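Local coordinates for protein polycyclic ketone monooxygenase (Myceliophthora thermophila, PDB 5MQ6) that uses FAD and NADPH to insert one oxygen atom beside the carbonyl of ketones, preferably polycyclic ones, giving esters or lactones, at residues His517-Pro531 / Thr544-Ile556. Residues are numbered along the deposited sequence; the frame is centred on the assembly and turned at random.
Sequences HGVCSNGFPNLFFTP and TLDVGTEHIVQVI. With FAD (flavin-adenine dinucleotide), chain B.
His551 NE2 is held by a water 2.7 Å away, in the plane of its ring, and the same water lies 2.7 Å from His517 ND1. The two nitrogens also meet directly, in a weak hydrogen bond with His517 ND1 3.4 Å from His551 NE2. The rings are inclined at 67°. With chi1 at -176° the His551 ring swings away from its own backbone N and reaches His517; outside the two segments the ring also has Arg641 as a polar partner. Beyond the histidines the contact is apolar. Ile552 lies at its middle. Its CG2 comes within 3.5 Å of Phe528 CB, and its CD1 is 3.9 Å from Val519 CG1. The Phe528 side chain slides past that of Ile556 in the opposite direction, with Phe528 CE2 3.7 Å from Ile556 CG1. Replacing Phe528 with an alanine would probably open a gap beside Ile552 CG2 and Ile556 CG1. Toward the cofactor, Pro531 CD packs 3.9 Å from Gly548 CA, where a side chain would clash. Leu545 CD2 touches Thr530 CG2 and lies 3.7 Å from FAD O2P. Helix segment 544-556 runs nearly antiparallel (162°) to strand 527-529. It packs over a face of this strand, which pairs in parallel with strand 218-221, in the FAD-binding, Rossmann-type domain of this flavin monooxygenase.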
# COMPACT_ATOMS: atom_id res chain seq x y z
N HIS A 517 3.35 15.38 -12.56
CA HIS A 517 4.25 14.55 -11.72
C HIS A 517 3.57 13.60 -10.75
O HIS A 517 4.19 13.08 -9.79
CB HIS A 517 5.25 15.48 -11.00
CG HIS A 517 6.06 16.35 -11.90
ND1 HIS A 517 6.59 17.57 -11.49
CD2 HIS A 517 6.53 16.17 -13.15
CE1 HIS A 517 7.32 18.08 -12.46
NE2 HIS A 517 7.35 17.22 -13.45
N GLY A 518 2.29 13.39 -10.98
CA GLY A 518 1.41 12.59 -10.12
C GLY A 518 0.92 13.24 -8.84
O GLY A 518 0.23 12.57 -8.03
N VAL A 519 1.17 14.52 -8.65
CA VAL A 519 0.91 15.08 -7.31
C VAL A 519 -0.13 16.18 -7.20
O VAL A 519 -0.49 16.61 -6.07
CB VAL A 519 2.21 15.63 -6.66
CG1 VAL A 519 3.23 14.50 -6.50
CG2 VAL A 519 2.79 16.74 -7.44
N CYS A 520 -0.57 16.69 -8.35
CA CYS A 520 -1.63 17.76 -8.36
C CYS A 520 -2.37 17.72 -9.69
O CYS A 520 -1.90 17.09 -10.65
CB CYS A 520 -0.97 19.12 -8.14
SG CYS A 520 0.18 19.52 -9.48
N SER A 521 -3.50 18.43 -9.77
CA SER A 521 -4.40 18.48 -10.93
C SER A 521 -5.02 19.91 -11.10
O SER A 521 -5.37 20.64 -10.11
CB SER A 521 -5.53 17.48 -10.77
OG SER A 521 -6.07 17.07 -12.03
N ASN A 522 -5.18 20.26 -12.37
CA ASN A 522 -5.76 21.52 -12.75
C ASN A 522 -7.20 21.63 -12.32
O ASN A 522 -7.99 20.68 -12.51
CB ASN A 522 -5.65 21.77 -14.26
CG ASN A 522 -6.30 23.06 -14.66
OD1 ASN A 522 -7.38 22.99 -15.11
ND2 ASN A 522 -5.70 24.25 -14.31
N GLY A 523 -7.53 22.78 -11.78
CA GLY A 523 -8.88 23.03 -11.14
C GLY A 523 -8.92 22.85 -9.65
O GLY A 523 -9.95 23.09 -9.06
N PHE A 524 -7.79 22.47 -9.04
CA PHE A 524 -7.66 21.99 -7.65
C PHE A 524 -6.46 22.61 -7.05
O PHE A 524 -5.55 21.90 -6.65
CB PHE A 524 -7.68 20.43 -7.56
CG PHE A 524 -8.91 19.83 -8.23
CD1 PHE A 524 -8.90 19.60 -9.60
CD2 PHE A 524 -10.05 19.60 -7.53
CE1 PHE A 524 -9.99 19.12 -10.26
CE2 PHE A 524 -11.18 19.11 -8.16
CZ PHE A 524 -11.16 18.87 -9.55
N PRO A 525 -6.47 23.98 -6.98
CA PRO A 525 -5.34 24.76 -6.45
C PRO A 525 -5.08 24.41 -5.01
O PRO A 525 -6.01 24.10 -4.29
CB PRO A 525 -5.81 26.23 -6.59
CG PRO A 525 -7.29 26.14 -6.52
CD PRO A 525 -7.68 24.82 -7.07
N ASN A 526 -3.80 24.46 -4.62
CA ASN A 526 -3.41 24.18 -3.26
C ASN A 526 -3.77 22.82 -2.76
O ASN A 526 -3.78 22.61 -1.57
CB ASN A 526 -3.84 25.31 -2.30
CG ASN A 526 -3.01 26.56 -2.49
OD1 ASN A 526 -2.25 26.67 -3.46
ND2 ASN A 526 -3.15 27.53 -1.55
N LEU A 527 -3.94 21.86 -3.64
CA LEU A 527 -4.18 20.45 -3.23
C LEU A 527 -3.06 19.67 -3.81
O LEU A 527 -2.74 19.82 -5.00
CB LEU A 527 -5.45 19.92 -3.87
CG LEU A 527 -5.77 18.43 -3.69
CD1 LEU A 527 -6.01 18.04 -2.22
CD2 LEU A 527 -6.93 18.00 -4.58
N PHE A 528 -2.47 18.81 -2.99
CA PHE A 528 -1.46 17.89 -3.41
C PHE A 528 -1.69 16.51 -2.86
O PHE A 528 -2.30 16.39 -1.82
CB PHE A 528 -0.05 18.42 -2.99
CG PHE A 528 0.33 19.71 -3.67
CD1 PHE A 528 1.00 19.70 -4.93
CD2 PHE A 528 0.09 20.90 -3.06
CE1 PHE A 528 1.36 20.91 -5.50
CE2 PHE A 528 0.43 22.12 -3.68
CZ PHE A 528 1.10 22.11 -4.84
N PHE A 529 -1.15 15.50 -3.52
CA PHE A 529 -1.36 14.13 -3.12
C PHE A 529 -0.14 13.34 -3.41
O PHE A 529 0.55 13.62 -4.36
CB PHE A 529 -2.65 13.53 -3.73
CG PHE A 529 -2.97 14.00 -5.15
CD1 PHE A 529 -2.45 13.35 -6.26
CD2 PHE A 529 -3.83 15.10 -5.41
CE1 PHE A 529 -2.75 13.75 -7.57
CE2 PHE A 529 -4.09 15.50 -6.74
CZ PHE A 529 -3.54 14.85 -7.82
N THR A 530 0.09 12.31 -2.60
CA THR A 530 1.28 11.48 -2.77
C THR A 530 1.15 10.81 -4.12
O THR A 530 0.10 10.45 -4.51
CB THR A 530 1.49 10.48 -1.63
OG1 THR A 530 0.27 9.81 -1.33
CG2 THR A 530 1.74 11.17 -0.35
N PRO A 531 2.21 10.74 -4.87
CA PRO A 531 2.00 10.31 -6.24
C PRO A 531 1.68 8.80 -6.38
O PRO A 531 2.46 7.99 -5.93
CB PRO A 531 3.33 10.66 -6.91
CG PRO A 531 4.35 10.65 -5.80
CD PRO A 531 3.63 10.96 -4.54
N THR A 544 9.13 5.84 -2.16
CA THR A 544 8.18 6.62 -2.88
C THR A 544 7.66 7.85 -2.08
O THR A 544 7.61 8.95 -2.58
CB THR A 544 7.00 5.73 -3.26
OG1 THR A 544 7.52 4.53 -3.89
CG2 THR A 544 6.03 6.54 -4.20
N LEU A 545 7.30 7.61 -0.86
CA LEU A 545 6.79 8.64 0.03
C LEU A 545 7.85 9.67 0.32
O LEU A 545 7.50 10.84 0.38
CB LEU A 545 6.30 8.08 1.36
CG LEU A 545 5.05 7.21 1.34
CD1 LEU A 545 4.79 6.58 2.71
CD2 LEU A 545 3.88 8.10 0.99
N ASP A 546 9.10 9.22 0.51
CA ASP A 546 10.26 10.11 0.68
C ASP A 546 10.33 11.07 -0.52
O ASP A 546 10.17 12.32 -0.38
CB ASP A 546 11.53 9.26 0.79
CG ASP A 546 12.82 10.08 0.86
OD1 ASP A 546 12.77 11.33 0.92
OD2 ASP A 546 13.93 9.47 0.88
N VAL A 547 10.41 10.48 -1.69
CA VAL A 547 10.52 11.27 -2.95
C VAL A 547 9.35 12.22 -3.11
O VAL A 547 9.53 13.43 -3.38
CB VAL A 547 10.73 10.39 -4.18
CG1 VAL A 547 10.57 11.19 -5.48
CG2 VAL A 547 12.08 9.66 -4.08
N GLY A 548 8.15 11.68 -2.91
CA GLY A 548 6.97 12.44 -3.21
C GLY A 548 6.69 13.58 -2.21
O GLY A 548 6.37 14.68 -2.64
N THR A 549 6.79 13.29 -0.93
CA THR A 549 6.60 14.32 0.08
C THR A 549 7.63 15.45 -0.05
O THR A 549 7.24 16.65 0.02
CB THR A 549 6.54 13.78 1.54
OG1 THR A 549 7.76 13.20 1.88
CG2 THR A 549 5.31 12.80 1.77
N GLU A 550 8.90 15.09 -0.32
CA GLU A 550 9.95 16.09 -0.59
C GLU A 550 9.61 16.97 -1.80
O GLU A 550 9.78 18.19 -1.73
CB GLU A 550 11.26 15.46 -0.91
CG GLU A 550 12.38 16.48 -1.19
CD GLU A 550 13.68 15.81 -1.48
OE1 GLU A 550 13.81 15.06 -2.46
OE2 GLU A 550 14.61 16.04 -0.72
N HIS A 551 9.18 16.37 -2.92
CA HIS A 551 8.83 17.21 -4.04
C HIS A 551 7.69 18.20 -3.71
O HIS A 551 7.77 19.37 -4.05
CB HIS A 551 8.38 16.30 -5.19
CG HIS A 551 8.10 17.02 -6.44
ND1 HIS A 551 9.03 17.82 -7.09
CD2 HIS A 551 6.96 17.11 -7.16
CE1 HIS A 551 8.48 18.36 -8.15
NE2 HIS A 551 7.22 17.95 -8.22
N ILE A 552 6.61 17.67 -3.12
CA ILE A 552 5.44 18.48 -2.82
C ILE A 552 5.87 19.67 -1.91
O ILE A 552 5.53 20.84 -2.17
CB ILE A 552 4.33 17.62 -2.18
CG1 ILE A 552 3.77 16.68 -3.27
CG2 ILE A 552 3.22 18.51 -1.62
CD1 ILE A 552 2.86 15.56 -2.80
N VAL A 553 6.60 19.38 -0.84
CA VAL A 553 6.96 20.41 0.17
C VAL A 553 7.92 21.42 -0.45
O VAL A 553 7.83 22.68 -0.21
CB VAL A 553 7.50 19.78 1.50
CG1 VAL A 553 8.07 20.86 2.38
CG2 VAL A 553 6.34 19.07 2.23
N GLN A 554 8.82 20.93 -1.32
CA GLN A 554 9.72 21.84 -1.99
C GLN A 554 9.03 22.78 -3.03
O GLN A 554 9.39 23.94 -3.14
CB GLN A 554 10.92 21.10 -2.59
CG GLN A 554 11.81 20.53 -1.52
CD GLN A 554 12.45 21.61 -0.64
OE1 GLN A 554 12.94 22.59 -1.15
NE2 GLN A 554 12.41 21.44 0.64
N VAL A 555 8.04 22.26 -3.77
CA VAL A 555 7.27 23.08 -4.68
C VAL A 555 6.51 24.17 -3.92
O VAL A 555 6.44 25.36 -4.32
CB VAL A 555 6.30 22.20 -5.46
CG1 VAL A 555 5.17 23.01 -6.11
CG2 VAL A 555 7.08 21.41 -6.52
N ILE A 556 5.89 23.73 -2.81
CA ILE A 556 5.18 24.68 -1.97
C ILE A 556 6.16 25.75 -1.37
O ILE A 556 5.83 26.97 -1.30
CB ILE A 556 4.43 23.94 -0.81
CG1 ILE A 556 3.22 23.17 -1.43
CG2 ILE A 556 3.99 24.93 0.29
CD1 ILE A 556 2.63 22.16 -0.43
PA FAD B . -1.24 4.67 5.56
O1A FAD B . -2.28 3.79 4.93
O2A FAD B . -0.15 4.09 6.44
O5B FAD B . -2.01 5.78 6.42
C5B FAD B . -3.07 6.48 5.87
C4B FAD B . -4.09 6.73 6.96
O4B FAD B . -5.07 7.64 6.41
C3B FAD B . -4.86 5.51 7.45
O3B FAD B . -4.95 5.53 8.85
C2B FAD B . -6.23 5.67 6.84
O2B FAD B . -7.24 5.08 7.62
C1B FAD B . -6.34 7.18 6.78
N9A FAD B . -7.34 7.63 5.85
C8A FAD B . -7.46 7.28 4.54
N7A FAD B . -8.53 7.88 4.04
C5A FAD B . -9.15 8.61 4.99
C6A FAD B . -10.33 9.49 5.04
N6A FAD B . -11.14 9.73 4.03
N1A FAD B . -10.51 10.07 6.19
C2A FAD B . -9.73 9.85 7.28
N3A FAD B . -8.66 9.08 7.36
C4A FAD B . -8.36 8.42 6.20
N1 FAD B . 4.96 -1.21 2.33
C2 FAD B . 6.33 -1.30 2.23
O2 FAD B . 6.95 -0.56 1.47
N3 FAD B . 7.01 -2.19 2.96
C4 FAD B . 6.35 -3.02 3.79
O4 FAD B . 7.03 -3.81 4.43
C4X FAD B . 4.89 -3.01 3.97
N5 FAD B . 4.18 -3.86 4.79
C5X FAD B . 2.83 -3.72 4.84
C6 FAD B . 2.04 -4.62 5.70
C7 FAD B . 0.58 -4.40 5.69
C7M FAD B . -0.34 -5.25 6.54
C8 FAD B . -0.08 -3.36 4.84
C8M FAD B . -1.58 -3.11 4.83
C9 FAD B . 0.70 -2.55 4.04
C9A FAD B . 2.12 -2.69 4.01
N10 FAD B . 2.85 -1.85 3.16
C10 FAD B . 4.24 -1.98 3.14
C1' FAD B . 2.23 -0.77 2.37
C2' FAD B . 1.99 0.42 3.39
O2' FAD B . 0.62 0.84 3.30
C3' FAD B . 2.96 1.64 3.21
O3' FAD B . 4.31 1.19 3.39
C4' FAD B . 2.85 2.80 4.24
O4' FAD B . 2.64 2.37 5.66
C5' FAD B . 1.75 3.78 3.79
O5' FAD B . 1.96 5.02 4.54
P FAD B . 0.82 6.13 4.23
O1P FAD B . 0.93 7.14 5.44
O2P FAD B . 1.01 6.55 2.77
O3P FAD B . -0.61 5.32 4.23
O HOH W 1 5.11 18.86 -9.67